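Local coordinates for organic hydroperoxide resistance protein (Legionella pneumophila, PDB 6MJN) that probably reduces organic hydroperoxides to alcohols with a pair of redox-active cysteines, as OsmC/Ohr thiol peroxidases do, at the interface of chains A and B. Sequence-based numbering; all coordinates share one arbitrary frame. Chains: chain A/B, Organic hydroperoxide resistance protein.

Contact 1: the interface of chains A and B. Residues chain A 15-17, 27, 34, 56; chain B 55, 58-59, 62, 87.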
ATOM      1  N   THR A  15      -0.874  -0.803 -13.279  1.00 31.41           N
ATOM      2  CA  THR A  15      -1.493   0.486 -13.040  1.00 28.28           C
ATOM      3  C   THR A  15      -0.418   1.505 -12.685  1.00 31.87           C
ATOM      4  O   THR A  15       0.645   1.153 -12.182  1.00 29.83           O
ATOM      5  CB  THR A  15      -2.556   0.406 -11.930  1.00 33.05           C
ATOM      6  OG1 THR A  15      -3.209   1.678 -11.807  1.00 35.72           O
ATOM      7  CG2 THR A  15      -1.937   0.016 -10.602  1.00 33.89           C
ATOM      8  N   ILE A  16      -0.711   2.780 -12.953  1.00 29.72           N
ATOM      9  CA  ILE A  16       0.254   3.873 -12.785  1.00 27.09           C
ATOM     10  C   ILE A  16      -0.398   4.974 -11.955  1.00 36.52           C
ATOM     11  O   ILE A  16      -1.522   5.388 -12.243  1.00 32.43           O
ATOM     12  CB  ILE A  16       0.720   4.431 -14.145  1.00 33.84           C
ATOM     13  CG1 ILE A  16       1.365   3.329 -14.985  1.00 39.00           C
ATOM     14  CG2 ILE A  16       1.693   5.597 -13.956  1.00 36.58           C
ATOM     15  CD1 ILE A  16       1.734   3.772 -16.386  1.00 46.63           C
ATOM     16  N   ALA A  17       0.298   5.442 -10.928  1.00 31.73           N
ATOM     17  CA  ALA A  17      -0.153   6.581 -10.139  1.00 30.48           C
ATOM     18  C   ALA A  17       0.908   7.671 -10.211  1.00 29.63           C
ATOM     19  O   ALA A  17       2.097   7.384 -10.375  1.00 33.47           O
ATOM     20  CB  ALA A  17      -0.414   6.182  -8.673  1.00 28.49           C
ATOM     21  N   VAL A  27      -2.588  12.822  -5.466  1.00 34.54           N
ATOM     22  CA  VAL A  27      -2.157  11.640  -6.208  1.00 33.51           C
ATOM     23  C   VAL A  27      -3.340  11.110  -7.015  1.00 32.37           C
ATOM     24  O   VAL A  27      -4.482  11.133  -6.547  1.00 35.39           O
ATOM     25  CB  VAL A  27      -1.580  10.557  -5.264  1.00 33.51           C
ATOM     26  CG1 VAL A  27      -2.655  10.016  -4.315  1.00 28.67           C
ATOM     27  CG2 VAL A  27      -0.916   9.415  -6.059  1.00 32.08           C
ATOM     28  N   LEU A  34      -8.825   6.574  -9.264  1.00 35.73           N
ATOM     29  CA  LEU A  34      -8.408   6.986  -7.927  1.00 33.44           C
ATOM     30  C   LEU A  34      -7.823   8.390  -8.037  1.00 33.46           C
ATOM     31  O   LEU A  34      -6.830   8.593  -8.744  1.00 37.47           O
ATOM     32  CB  LEU A  34      -7.379   6.005  -7.350  1.00 32.66           C
ATOM     33  CG  LEU A  34      -6.932   6.150  -5.892  1.00 33.86           C
ATOM     34  CD1 LEU A  34      -8.122   5.919  -4.943  1.00 43.20           C
ATOM     35  CD2 LEU A  34      -5.832   5.154  -5.587  1.00 33.14           C
ATOM     36  N   LEU A  56      -3.732   4.618   2.818  1.00 26.39           N
ATOM     37  CA  LEU A  56      -3.826   3.916   1.539  1.00 27.18           C
ATOM     38  C   LEU A  56      -3.357   2.482   1.688  1.00 22.92           C
ATOM     39  O   LEU A  56      -4.028   1.556   1.208  1.00 24.29           O
ATOM     40  CB  LEU A  56      -3.015   4.637   0.452  1.00 24.04           C
ATOM     41  CG  LEU A  56      -3.646   5.999   0.124  1.00 27.32           C
ATOM     42  CD1 LEU A  56      -2.816   6.799  -0.831  1.00 29.45           C
ATOM     43  CD2 LEU A  56      -5.064   5.818  -0.437  1.00 36.78           C
TER
ATOM     44  N   GLN B  55      -3.897  -0.239  -7.216  1.00 28.39           N
ATOM     45  CA  GLN B  55      -3.921   1.215  -7.349  1.00 28.76           C
ATOM     46  C   GLN B  55      -3.625   1.891  -6.021  1.00 24.96           C
ATOM     47  O   GLN B  55      -2.915   2.905  -5.965  1.00 25.98           O
ATOM     48  CB  GLN B  55      -5.286   1.671  -7.882  1.00 25.02           C
ATOM     49  CG  GLN B  55      -5.488   1.308  -9.340  1.00 27.89           C
ATOM     50  CD  GLN B  55      -6.632   2.059 -10.004  1.00 38.40           C
ATOM     51  OE1 GLN B  55      -7.531   2.601  -9.343  1.00 34.32           O
ATOM     52  NE2 GLN B  55      -6.610   2.076 -11.325  1.00 40.79           N
ATOM     53  N   ALA B  58       0.083   1.603  -5.465  1.00 24.06           N
ATOM     54  CA  ALA B  58       0.803   2.515  -6.346  1.00 25.53           C
ATOM     55  C   ALA B  58       0.656   3.955  -5.873  1.00 29.18           C
ATOM     56  O   ALA B  58       1.624   4.726  -5.870  1.00 27.71           O
ATOM     57  CB  ALA B  58       0.300   2.371  -7.776  1.00 23.78           C
ATOM     58  N   ALA B  59      -0.547   4.340  -5.477  1.00 27.77           N
ATOM     59  CA  ALA B  59      -0.765   5.720  -5.054  1.00 36.54           C
ATOM     60  C   ALA B  59      -0.008   6.023  -3.769  1.00 30.18           C
ATOM     61  O   ALA B  59       0.678   7.054  -3.668  1.00 29.64           O
ATOM     62  CB  ALA B  59      -2.255   5.978  -4.873  1.00 32.10           C
ATOM     63  N   ALA B  62       3.854   6.173  -4.546  1.00 27.30           N
ATOM     64  CA  ALA B  62       4.266   7.407  -5.228  1.00 28.98           C
ATOM     65  C   ALA B  62       4.332   8.575  -4.254  1.00 32.80           C
ATOM     66  O   ALA B  62       5.283   9.370  -4.273  1.00 28.27           O
ATOM     67  CB  ALA B  62       3.311   7.730  -6.378  1.00 27.71           C
ATOM     68  N   SER B  87       4.560   5.975  -9.974  1.00 35.96           N
ATOM     69  CA  SER B  87       4.767   4.585  -9.588  1.00 35.06           C
ATOM     70  C   SER B  87       3.969   3.714 -10.541  1.00 39.06           C
ATOM     71  O   SER B  87       2.832   4.036 -10.883  1.00 38.97           O
ATOM     72  CB  SER B  87       4.313   4.316  -8.154  1.00 32.27           C
ATOM     73  OG  SER B  87       2.910   4.436  -8.078  1.00 47.28           O
TER

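Contact 2: the interface of chains A and B. Residues chain A 127-129, 132; chain B 54, 91, 98-101.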
ATOM      1  N   VAL A 127      -0.896 -16.227   0.167  1.00 32.79           N
ATOM      2  CA  VAL A 127      -1.339 -15.899  -1.191  1.00 32.98           C
ATOM      3  C   VAL A 127      -1.432 -14.394  -1.444  1.00 35.53           C
ATOM      4  O   VAL A 127      -1.198 -13.937  -2.568  1.00 38.00           O
ATOM      5  CB  VAL A 127      -2.712 -16.573  -1.413  1.00 44.12           C
ATOM      6  CG1 VAL A 127      -3.515 -15.911  -2.568  1.00 40.28           C
ATOM      7  CG2 VAL A 127      -2.540 -18.064  -1.647  1.00 42.80           C
ATOM      8  N   CYS A 128      -1.757 -13.617  -0.415  1.00 28.34           N
ATOM      9  CA  CYS A 128      -2.005 -12.187  -0.552  1.00 32.04           C
ATOM     10  C   CYS A 128      -0.754 -11.436  -1.041  1.00 32.27           C
ATOM     11  O   CYS A 128       0.323 -11.550  -0.430  1.00 26.67           O
ATOM     12  CB  CYS A 128      -2.501 -11.648   0.803  1.00 31.30           C
ATOM     13  SG  CYS A 128      -2.617  -9.840   0.958  1.00 30.93           S
ATOM     14  N   PRO A 129      -0.845 -10.673  -2.128  1.00 32.62           N
ATOM     15  CA  PRO A 129       0.365  -9.993  -2.632  1.00 28.78           C
ATOM     16  C   PRO A 129       0.942  -8.946  -1.679  1.00 26.66           C
ATOM     17  O   PRO A 129       2.172  -8.761  -1.666  1.00 29.51           O
ATOM     18  CB  PRO A 129      -0.093  -9.361  -3.961  1.00 33.38           C
ATOM     19  CG  PRO A 129      -1.590  -9.393  -3.939  1.00 35.51           C
ATOM     20  CD  PRO A 129      -1.978 -10.571  -3.064  1.00 36.80           C
ATOM     21  N   ASN A 132       3.032 -11.005   0.803  1.00 21.24           N
ATOM     22  CA  ASN A 132       4.310 -11.438   0.254  0.52 22.85           C
ATOM     23  C   ASN A 132       5.226 -10.245  -0.017  1.00 22.42           C
ATOM     24  O   ASN A 132       6.457 -10.410   0.069  1.00 27.04           O
ATOM     25  CB  ASN A 132       4.075 -12.311  -0.979  0.52 28.87           C
ATOM     26  CG  ASN A 132       3.382 -13.631  -0.628  0.52 34.49           C
ATOM     27  OD1 ASN A 132       3.981 -14.545  -0.034  0.52 28.95           O
ATOM     28  ND2 ASN A 132       2.105 -13.725  -0.971  0.52 43.37           N
TER
ATOM     29  N   GLU B  54      -4.075  -2.756  -6.007  1.00 24.00           N
ATOM     30  CA  GLU B  54      -2.847  -2.383  -6.717  1.00 25.53           C
ATOM     31  C   GLU B  54      -2.758  -0.882  -6.902  1.00 29.87           C
ATOM     32  O   GLU B  54      -1.665  -0.300  -6.794  1.00 26.33           O
ATOM     33  CB  GLU B  54      -2.758  -3.079  -8.083  1.00 28.94           C
ATOM     34  CG  GLU B  54      -2.455  -4.575  -7.975  1.00 34.61           C
ATOM     35  CD  GLU B  54      -3.576  -5.352  -7.318  1.00 44.85           C
ATOM     36  OE1 GLU B  54      -4.769  -5.109  -7.640  1.00 38.06           O
ATOM     37  OE2 GLU B  54      -3.259  -6.197  -6.456  1.00 52.88           O
ATOM     38  N   LEU B  91       0.828  -6.752 -11.127  1.00 32.72           N
ATOM     39  CA  LEU B  91       0.478  -7.961 -10.410  1.00 31.85           C
ATOM     40  C   LEU B  91       0.963  -9.150 -11.234  1.00 36.87           C
ATOM     41  O   LEU B  91       0.774  -9.180 -12.462  1.00 35.83           O
ATOM     42  CB  LEU B  91      -1.036  -8.012 -10.175  1.00 33.53           C
ATOM     43  CG  LEU B  91      -1.619  -9.259  -9.509  1.00 37.19           C
ATOM     44  CD1 LEU B  91      -1.168  -9.336  -8.051  1.00 38.77           C
ATOM     45  CD2 LEU B  91      -3.141  -9.230  -9.599  1.00 40.49           C
ATOM     46  N   GLY B  98       0.269 -18.225  -5.489  1.00 55.90           N
ATOM     47  CA  GLY B  98      -0.032 -16.940  -4.912  1.00 47.95           C
ATOM     48  C   GLY B  98       0.121 -15.811  -5.912  1.00 52.27           C
ATOM     49  O   GLY B  98       0.141 -16.016  -7.133  1.00 41.67           O
ATOM     50  N   PHE B  99       0.237 -14.592  -5.385  1.00 36.98           N
ATOM     51  CA  PHE B  99       0.388 -13.403  -6.209  1.00 37.28           C
ATOM     52  C   PHE B  99       1.524 -12.559  -5.659  1.00 37.62           C
ATOM     53  O   PHE B  99       1.805 -12.595  -4.459  1.00 37.66           O
ATOM     54  CB  PHE B  99      -0.904 -12.588  -6.249  1.00 42.64           C
ATOM     55  CG  PHE B  99      -2.057 -13.333  -6.856  1.00 48.41           C
ATOM     56  CD1 PHE B  99      -2.215 -13.386  -8.233  1.00 50.13           C
ATOM     57  CD2 PHE B  99      -2.967 -14.004  -6.052  1.00 51.53           C
ATOM     58  CE1 PHE B  99      -3.270 -14.090  -8.798  1.00 53.82           C
ATOM     59  CE2 PHE B  99      -4.025 -14.708  -6.614  1.00 55.16           C
ATOM     60  CZ  PHE B  99      -4.172 -14.748  -7.986  1.00 48.64           C
ATOM     61  N   LYS B 100       2.183 -11.808  -6.544  1.00 34.16           N
ATOM     62  CA  LYS B 100       3.234 -10.893  -6.119  1.00 30.86           C
ATOM     63  C   LYS B 100       3.154  -9.590  -6.901  1.00 31.42           C
ATOM     64  O   LYS B 100       2.589  -9.521  -7.996  1.00 34.24           O
ATOM     65  CB  LYS B 100       4.641 -11.506  -6.290  1.00 31.77           C
ATOM     66  CG  LYS B 100       5.110 -11.610  -7.720  1.00 44.00           C
ATOM     67  CD  LYS B 100       6.543 -12.148  -7.796  1.00 54.85           C
ATOM     68  CE  LYS B 100       6.957 -12.471  -9.234  1.00 64.65           C
ATOM     69  NZ  LYS B 100       8.377 -12.926  -9.336  1.00 66.31           N
ATOM     70  N   LEU B 101       3.751  -8.556  -6.323  1.00 27.81           N
ATOM     71  CA  LEU B 101       3.831  -7.235  -6.933  1.00 31.49           C
ATOM     72  C   LEU B 101       5.230  -6.988  -7.497  1.00 28.42           C
ATOM     73  O   LEU B 101       6.227  -7.497  -6.968  1.00 29.67           O
ATOM     74  CB  LEU B 101       3.496  -6.146  -5.901  1.00 29.06           C
ATOM     75  CG  LEU B 101       2.134  -6.230  -5.190  1.00 33.00           C
ATOM     76  CD1 LEU B 101       2.012  -5.075  -4.209  1.00 36.10           C
ATOM     77  CD2 LEU B 101       1.034  -6.176  -6.206  1.00 33.23           C
TER
HETATM   78  O   HOH W   1       4.308  -9.018  -3.624  1.00 33.23           O

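Contact 1: the interface of chains A and B
Strand 13-20 of chain A lies antiparallel to strand 82-93 of chain B and across the flank of chain B's helix 53-76, while strand 26-29 and the loop at A:Leu34 meet the same stretch of that helix, around B:Ala59. This is the intertwined packing of an OsmC/Ohr dimer, in which the N-terminal strand of one subunit extends the sheet of the other. A:Ala17 and B:Ser87 make the bridge: A:Ala17 N donates to B:Ser87 O at 2.9 Å, and B:Ser87 N answers to A:Ala17 O at the same N-to-O length. The methyl of A:Ala17 points at the helix, its CB 3.7 Å from CA of B:Ala59, and B:Ala58 adds its backbone and methyl alongside; such small residues let strand and helix backbones come close. CG2 of A:Val27 and CD2 of A:Leu34 close over B:Ala59, the leucine tip standing 3.7 Å from its CB. B:Ser87 ties its own sheet to the helix. With OG between backbone N and carbonyl carbon (chi1 68°), it donates to B:Ala58 O at 2.6 Å, reaching the oxygen from above the carbonyl plane. At the edge, A:Thr15 and B:Gln55 cross at about a right angle. Threonine OG1, anti to its backbone N, meets the glutamine's CG at 3.4 Å, and the amide NE2 gives OG1 a weak hydrogen bond; the long, extended glutamine can offer both methylene and amide.

Contact 2: the interface of chains A and B
The end of helix 114-127 and the start of helix 129-134 in chain A rest on the first residues of strand 99-110 in chain B, with B:Leu91 of strand 82-93 alongside. A:Val127, A:Cys128 and A:Pro129 form the family's VCP motif, whose cysteine is the resolving one; A:Cys128 itself buries no surface against chain B, and its neighbours make the contact. B:Phe99 is the central residue on the strand side. Its N donates to A:Val127 O at 3.2 Å, in the carbonyl plane and on a lone pair. From there the side chain runs beside both A:Val127 and A:Pro129, pointing the same way as each. B:Phe99 CB lies 3.9 Å from A:Pro129 CD. CG is anti to the carbonyl carbon (chi1 -62°), and beyond it B:Phe99 CD2 comes to 4.0 Å from A:Val127 CG1. The bonded carbonyl oxygen, A:Val127 O, also sits 3.9 Å from both CB and CD2 of B:Phe99. Phenylalanine suits the place because its methylene serves the proline and its ring edge the valine methyl. Proline, compact and without an N-H, begins its helix while turning its ring to the partner: A:Pro129 CB packs 4.0 Å from B:Leu101 CG, and its CG faces B:Leu91 CD1. B:Glu54, at the place of the family's conserved active-site glutamate, brings OE2 to 4.4 Å from A:Pro129 CG. Water 1 connects the backbones, 2.9 Å from A:Pro129 O and 2.8 Å from B:Leu101 N. In the fold, the site is the junction of two helices of one subunit against the start of strand 99-110 of the other.

Contact 1 and contact 2 lie about 16 Å apart, measured between the centres of their C-alpha atoms, and belong to one two-fold symmetric interface, so each occurs again with the chains exchanged. They draw on the same chain B elements: helix 53-76 enters contact 1 through several residues and contact 2 through B:Glu54, and strand 82-93 gives B:Ser87 to the first and B:Leu91 to the second. Chain A, by contrast, approaches with its N-terminal part at contact 1 and its C-terminal helices at contact 2. Subunit B is therefore held by widely separated parts of A's sequence, as in Ohr dimers, whose active sites lie at the interface.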